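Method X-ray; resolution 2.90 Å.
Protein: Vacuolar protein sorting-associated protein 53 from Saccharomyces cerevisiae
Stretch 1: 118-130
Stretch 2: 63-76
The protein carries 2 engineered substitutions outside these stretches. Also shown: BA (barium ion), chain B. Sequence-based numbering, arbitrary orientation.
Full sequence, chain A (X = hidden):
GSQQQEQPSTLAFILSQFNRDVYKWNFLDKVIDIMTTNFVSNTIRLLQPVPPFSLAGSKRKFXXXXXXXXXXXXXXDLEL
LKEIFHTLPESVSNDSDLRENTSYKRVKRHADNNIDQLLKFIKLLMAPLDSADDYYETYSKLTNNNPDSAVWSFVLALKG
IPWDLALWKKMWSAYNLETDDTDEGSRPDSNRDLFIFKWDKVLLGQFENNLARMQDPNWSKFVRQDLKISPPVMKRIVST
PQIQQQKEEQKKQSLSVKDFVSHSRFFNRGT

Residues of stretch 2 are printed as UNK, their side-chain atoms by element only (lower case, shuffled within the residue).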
# COMPACT_ATOMS: atom_id res chain seq x y z
N LEU A 118 -0.99 5.00 -4.60
CA LEU A 118 -1.14 3.73 -5.25
C LEU A 118 0.07 3.46 -6.14
O LEU A 118 0.72 2.40 -6.07
CB LEU A 118 -2.44 3.75 -6.03
CG LEU A 118 -3.68 3.67 -5.11
CD1 LEU A 118 -4.96 3.64 -5.90
CD2 LEU A 118 -3.59 2.43 -4.19
N LEU A 119 0.41 4.49 -6.92
CA LEU A 119 1.50 4.39 -7.87
C LEU A 119 2.74 3.98 -7.14
O LEU A 119 3.40 3.02 -7.51
CB LEU A 119 1.68 5.69 -8.65
CG LEU A 119 2.68 5.60 -9.84
CD1 LEU A 119 2.45 4.44 -10.79
CD2 LEU A 119 2.76 6.90 -10.66
N LYS A 120 3.03 4.64 -6.06
CA LYS A 120 4.21 4.26 -5.35
C LYS A 120 4.14 2.83 -4.85
O LYS A 120 5.07 2.04 -5.00
CB LYS A 120 4.42 5.21 -4.20
CG LYS A 120 4.85 6.57 -4.67
CD LYS A 120 4.70 7.56 -3.57
CE LYS A 120 5.34 8.85 -3.96
NZ LYS A 120 5.17 9.72 -2.79
N PHE A 121 3.01 2.50 -4.28
CA PHE A 121 2.86 1.19 -3.77
C PHE A 121 3.15 0.16 -4.83
O PHE A 121 3.92 -0.78 -4.60
CB PHE A 121 1.45 1.03 -3.32
CG PHE A 121 1.15 -0.31 -2.80
CD1 PHE A 121 2.05 -0.95 -1.94
CD2 PHE A 121 -0.05 -0.93 -3.11
CE1 PHE A 121 1.79 -2.21 -1.44
CE2 PHE A 121 -0.34 -2.20 -2.61
CZ PHE A 121 0.58 -2.84 -1.76
N ILE A 122 2.53 0.31 -5.98
CA ILE A 122 2.75 -0.64 -7.07
C ILE A 122 4.19 -0.62 -7.53
O ILE A 122 4.79 -1.69 -7.71
CB ILE A 122 1.87 -0.32 -8.25
CG1 ILE A 122 0.41 -0.48 -7.86
CG2 ILE A 122 2.24 -1.21 -9.46
CD1 ILE A 122 -0.49 0.32 -8.74
N LYS A 123 4.75 0.58 -7.75
CA LYS A 123 6.15 0.70 -8.21
C LYS A 123 7.03 -0.12 -7.28
O LYS A 123 7.98 -0.81 -7.70
CB LYS A 123 6.65 2.15 -8.25
CG LYS A 123 6.35 2.90 -9.54
CD LYS A 123 7.14 4.23 -9.65
CE LYS A 123 7.02 4.75 -11.11
NZ LYS A 123 7.34 6.19 -11.39
N LEU A 124 6.65 -0.08 -6.01
CA LEU A 124 7.39 -0.78 -5.01
C LEU A 124 7.22 -2.26 -5.16
O LEU A 124 8.19 -2.97 -5.12
CB LEU A 124 6.95 -0.35 -3.64
CG LEU A 124 7.80 -0.84 -2.48
CD1 LEU A 124 9.26 -0.40 -2.62
CD2 LEU A 124 7.21 -0.30 -1.19
N LEU A 125 6.00 -2.74 -5.35
CA LEU A 125 5.86 -4.19 -5.59
C LEU A 125 6.68 -4.68 -6.80
O LEU A 125 7.11 -5.86 -6.84
CB LEU A 125 4.40 -4.59 -5.79
CG LEU A 125 3.54 -4.36 -4.55
CD1 LEU A 125 2.07 -4.48 -4.88
CD2 LEU A 125 3.93 -5.30 -3.42
N MSE A 126 6.91 -3.79 -7.77
CA MSE A 126 7.63 -4.19 -8.97
C MSE A 126 9.12 -4.07 -8.86
O MSE A 126 9.84 -4.38 -9.81
CB MSE A 126 7.19 -3.38 -10.16
CG MSE A 126 5.72 -3.41 -10.43
SE MSE A 126 5.37 -2.39 -12.08
CE MSE A 126 6.13 -0.63 -11.57
N ALA A 127 9.61 -3.61 -7.73
CA ALA A 127 11.06 -3.47 -7.59
C ALA A 127 11.78 -4.82 -7.56
O ALA A 127 11.29 -5.80 -6.99
CB ALA A 127 11.38 -2.69 -6.35
N PRO A 128 12.94 -4.89 -8.20
CA PRO A 128 13.66 -6.17 -8.10
C PRO A 128 14.32 -6.35 -6.71
O PRO A 128 14.56 -5.34 -5.98
CB PRO A 128 14.73 -6.07 -9.19
CG PRO A 128 14.87 -4.60 -9.47
CD PRO A 128 13.56 -3.95 -9.16
N LEU A 129 14.60 -7.61 -6.35
CA LEU A 129 15.28 -7.94 -5.08
C LEU A 129 16.66 -8.55 -5.34
O LEU A 129 17.01 -9.57 -4.74
CB LEU A 129 14.45 -8.93 -4.29
CG LEU A 129 13.14 -8.37 -3.78
CD1 LEU A 129 12.31 -9.54 -3.36
CD2 LEU A 129 13.38 -7.37 -2.65
N ASP A 130 17.43 -7.93 -6.23
CA ASP A 130 18.74 -8.45 -6.60
C ASP A 130 19.81 -8.00 -5.64
O ASP A 130 20.71 -8.79 -5.29
CB ASP A 130 19.07 -8.09 -8.05
CG ASP A 130 18.22 -8.88 -9.05
OD1 ASP A 130 18.28 -10.13 -9.02
OD2 ASP A 130 17.51 -8.25 -9.87
N UNK A 63 5.74 -16.60 -7.42
CA UNK A 63 7.17 -16.29 -7.45
C UNK A 63 7.30 -14.77 -7.56
O UNK A 63 6.39 -14.11 -8.07
c UNK A 63 7.84 -16.88 -8.69
o UNK A 63 8.98 -18.06 -10.95
o UNK A 63 8.82 -20.14 -10.21
c UNK A 63 7.91 -18.42 -8.79
c UNK A 63 8.62 -18.91 -10.07
N UNK A 64 8.41 -14.20 -7.10
CA UNK A 64 8.58 -12.73 -7.17
C UNK A 64 8.46 -12.21 -8.60
O UNK A 64 7.90 -11.14 -8.79
o UNK A 64 10.97 -13.01 -7.22
c UNK A 64 10.02 -12.34 -5.08
c UNK A 64 9.94 -12.23 -6.62
N UNK A 65 9.00 -12.95 -9.58
CA UNK A 65 8.91 -12.55 -10.99
C UNK A 65 7.45 -12.33 -11.38
O UNK A 65 7.12 -11.35 -12.05
n UNK A 65 13.61 -16.40 -14.15
n UNK A 65 15.35 -15.83 -12.77
c UNK A 65 14.07 -15.69 -13.13
c UNK A 65 11.14 -13.52 -11.89
c UNK A 65 11.83 -14.59 -12.81
n UNK A 65 13.26 -14.82 -12.49
c UNK A 65 9.58 -13.53 -11.96
N UNK A 66 6.57 -13.21 -10.91
CA UNK A 66 5.16 -13.11 -11.27
C UNK A 66 4.50 -11.93 -10.58
O UNK A 66 3.63 -11.25 -11.16
c UNK A 66 3.03 -14.37 -11.59
o UNK A 66 5.12 -15.51 -11.48
c UNK A 66 4.40 -14.41 -10.95
N UNK A 67 4.90 -11.68 -9.35
CA UNK A 67 4.40 -10.53 -8.62
C UNK A 67 4.74 -9.27 -9.40
O UNK A 67 3.88 -8.42 -9.61
c UNK A 67 4.43 -11.73 -6.44
c UNK A 67 4.95 -10.51 -7.19
c UNK A 67 4.59 -9.22 -6.46
N UNK A 68 5.98 -9.17 -9.88
CA UNK A 68 6.36 -8.05 -10.72
C UNK A 68 5.37 -7.91 -11.90
O UNK A 68 4.85 -6.82 -12.12
c UNK A 68 8.68 -8.24 -10.04
c UNK A 68 8.21 -6.88 -11.94
c UNK A 68 7.81 -8.14 -11.20
N UNK A 69 5.10 -9.01 -12.63
CA UNK A 69 4.15 -8.98 -13.74
C UNK A 69 2.81 -8.50 -13.24
O UNK A 69 2.12 -7.71 -13.90
n UNK A 69 4.97 -12.33 -15.12
c UNK A 69 3.88 -10.35 -14.33
o UNK A 69 6.21 -10.51 -14.72
c UNK A 69 5.12 -11.07 -14.74
N UNK A 70 2.39 -9.01 -12.10
CA UNK A 70 1.12 -8.57 -11.58
C UNK A 70 1.16 -7.07 -11.42
O UNK A 70 0.24 -6.36 -11.87
c UNK A 70 0.74 -9.27 -10.29
c UNK A 70 0.30 -10.70 -10.62
c UNK A 70 0.24 -11.62 -9.46
c UNK A 70 -0.37 -8.50 -9.61
N UNK A 71 2.25 -6.59 -10.82
CA UNK A 71 2.41 -5.17 -10.61
C UNK A 71 2.17 -4.43 -11.90
O UNK A 71 1.47 -3.41 -11.93
N UNK A 72 2.71 -4.97 -12.98
CA UNK A 72 2.59 -4.34 -14.28
C UNK A 72 1.15 -4.21 -14.75
O UNK A 72 0.76 -3.19 -15.33
c UNK A 72 5.09 -4.71 -17.03
c UNK A 72 3.42 -5.12 -15.29
c UNK A 72 3.74 -4.33 -16.52
o UNK A 72 5.52 -4.21 -18.11
o UNK A 72 5.73 -5.51 -16.30
N UNK A 73 0.37 -5.25 -14.51
CA UNK A 73 -1.03 -5.23 -14.84
C UNK A 73 -1.74 -4.19 -13.99
O UNK A 73 -2.57 -3.45 -14.50
o UNK A 73 -4.43 -5.38 -16.45
n UNK A 73 -2.80 -6.73 -17.29
c UNK A 73 -1.63 -6.62 -14.65
c UNK A 73 -3.50 -6.20 -16.28
c UNK A 73 -3.12 -6.65 -14.88
N UNK A 74 -1.42 -4.10 -12.70
CA UNK A 74 -2.07 -3.10 -11.84
C UNK A 74 -1.83 -1.66 -12.32
O UNK A 74 -2.65 -0.78 -12.12
c UNK A 74 -1.91 -4.63 -9.73
c UNK A 74 -3.36 -4.98 -9.77
c UNK A 74 -1.64 -3.26 -10.39
c UNK A 74 -1.42 -4.68 -8.29
N UNK A 75 -0.70 -1.43 -12.96
CA UNK A 75 -0.45 -0.14 -13.53
C UNK A 75 -1.49 0.27 -14.55
O UNK A 75 -1.84 1.44 -14.64
c UNK A 75 3.28 -0.11 -14.23
c UNK A 75 2.08 1.29 -12.58
c UNK A 75 2.11 -0.04 -13.34
c UNK A 75 0.89 -0.13 -14.22
N UNK A 76 -1.97 -0.69 -15.34
CA UNK A 76 -2.98 -0.39 -16.36
C UNK A 76 -4.30 -0.14 -15.66
O UNK A 76 -5.05 0.75 -16.08
c UNK A 76 -1.69 -1.85 -18.11
c UNK A 76 -1.70 -3.18 -18.92
c UNK A 76 -3.06 -1.47 -17.45
c UNK A 76 -0.98 -0.70 -18.95
BA BA B . 7.33 -9.70 -17.44

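Position 63 carries three carbons in a row, the last bearing two oxygens. It reaches nothing on stretch 1. It is Glu63, at the N-cap position, and its O accepts from the N of 67 at 3.1 Å.

Position 64 has one carbon carrying an oxygen and a carbon. The CA-to-CB bond points toward stretch 1, and the terminal carbon lies 4.0 Å from Leu129 CD1. This is Thr64.

Position 65 has three carbons, a nitrogen, and a carbon with two more nitrogens. This guanidinium marks Arg65. It is exposed, poorly ordered and out of reach of stretch 1.

Position 66 again has one carbon carrying an oxygen and a carbon. It touches nothing on stretch 1. It is Thr66.

Position 67 has three carbons, one carrying the other two. One branch carbon comes within 4.2 Å of Leu125 O. That plain fork means Val67.

Position 68 has the same three-carbon fork. One of its branch carbons lies 3.7 Å from Met126 O and 4.1 Å from Met126 CB. It is Val68, whose CA is 4.4 Å from Met126 CA.

Position 69 has two carbons, the second carrying an oxygen and a nitrogen. The CA-to-CB bond points away from stretch 1. This is Asn69, and its OD1 binds the barium ion BA at 3.0 Å.

Position 70 has four carbons, forked at the first, with one arm two carbons long. It touches nothing on stretch 1. That branching gives Ile70.

Position 71 has no side-chain atoms, so it is Gly71. Its CA lies 3.8 Å from Met126 CG, and its O lies 3.4 Å from Ile122 CG2. A CB here would point toward stretch 1 and sit 2.4 Å from Met126 CG, a clash.

Position 72 has three carbons, the third with two oxygens. The CA-to-CB bond points away, but the backbone N is 3.8 Å from Met126 SE. It is Glu72.

Position 73 has three carbons, the third with one oxygen and one nitrogen. Its CA-to-CB bond points away. It is Gln73.

Position 74 has four carbons, forked at the second. Its CA-to-CB bond points toward stretch 1, and its CB is 4.1 Å from Ile122 CD1. This is Leu74.

Position 75 has the same four-carbon pattern. Its CA-to-CB bond points sideways, but the end comes nearer. One terminal carbon is 3.8 Å from Met126 SE; the other is 3.6 Å from Leu119 CD1. It is Leu75.

Position 76 also has four carbons forked at the second. It is out of reach. It is Leu76.

The two helices run nearly antiparallel, at 155°, with axes 8.8 Å apart at closest approach. No hydrogen bond crosses between the stretches, so packing holds this contact. The bare backbone at Gly71 leaves room for the selenomethionine Met126. Its SE extends to Leu75, which also packs against Ile122 and Leu119. Val68 lies beside Met126, while Thr64 meets Leu129 beyond helix 118-125.

Stretch 2 (63-76) ETRTVVNIGEQLLL
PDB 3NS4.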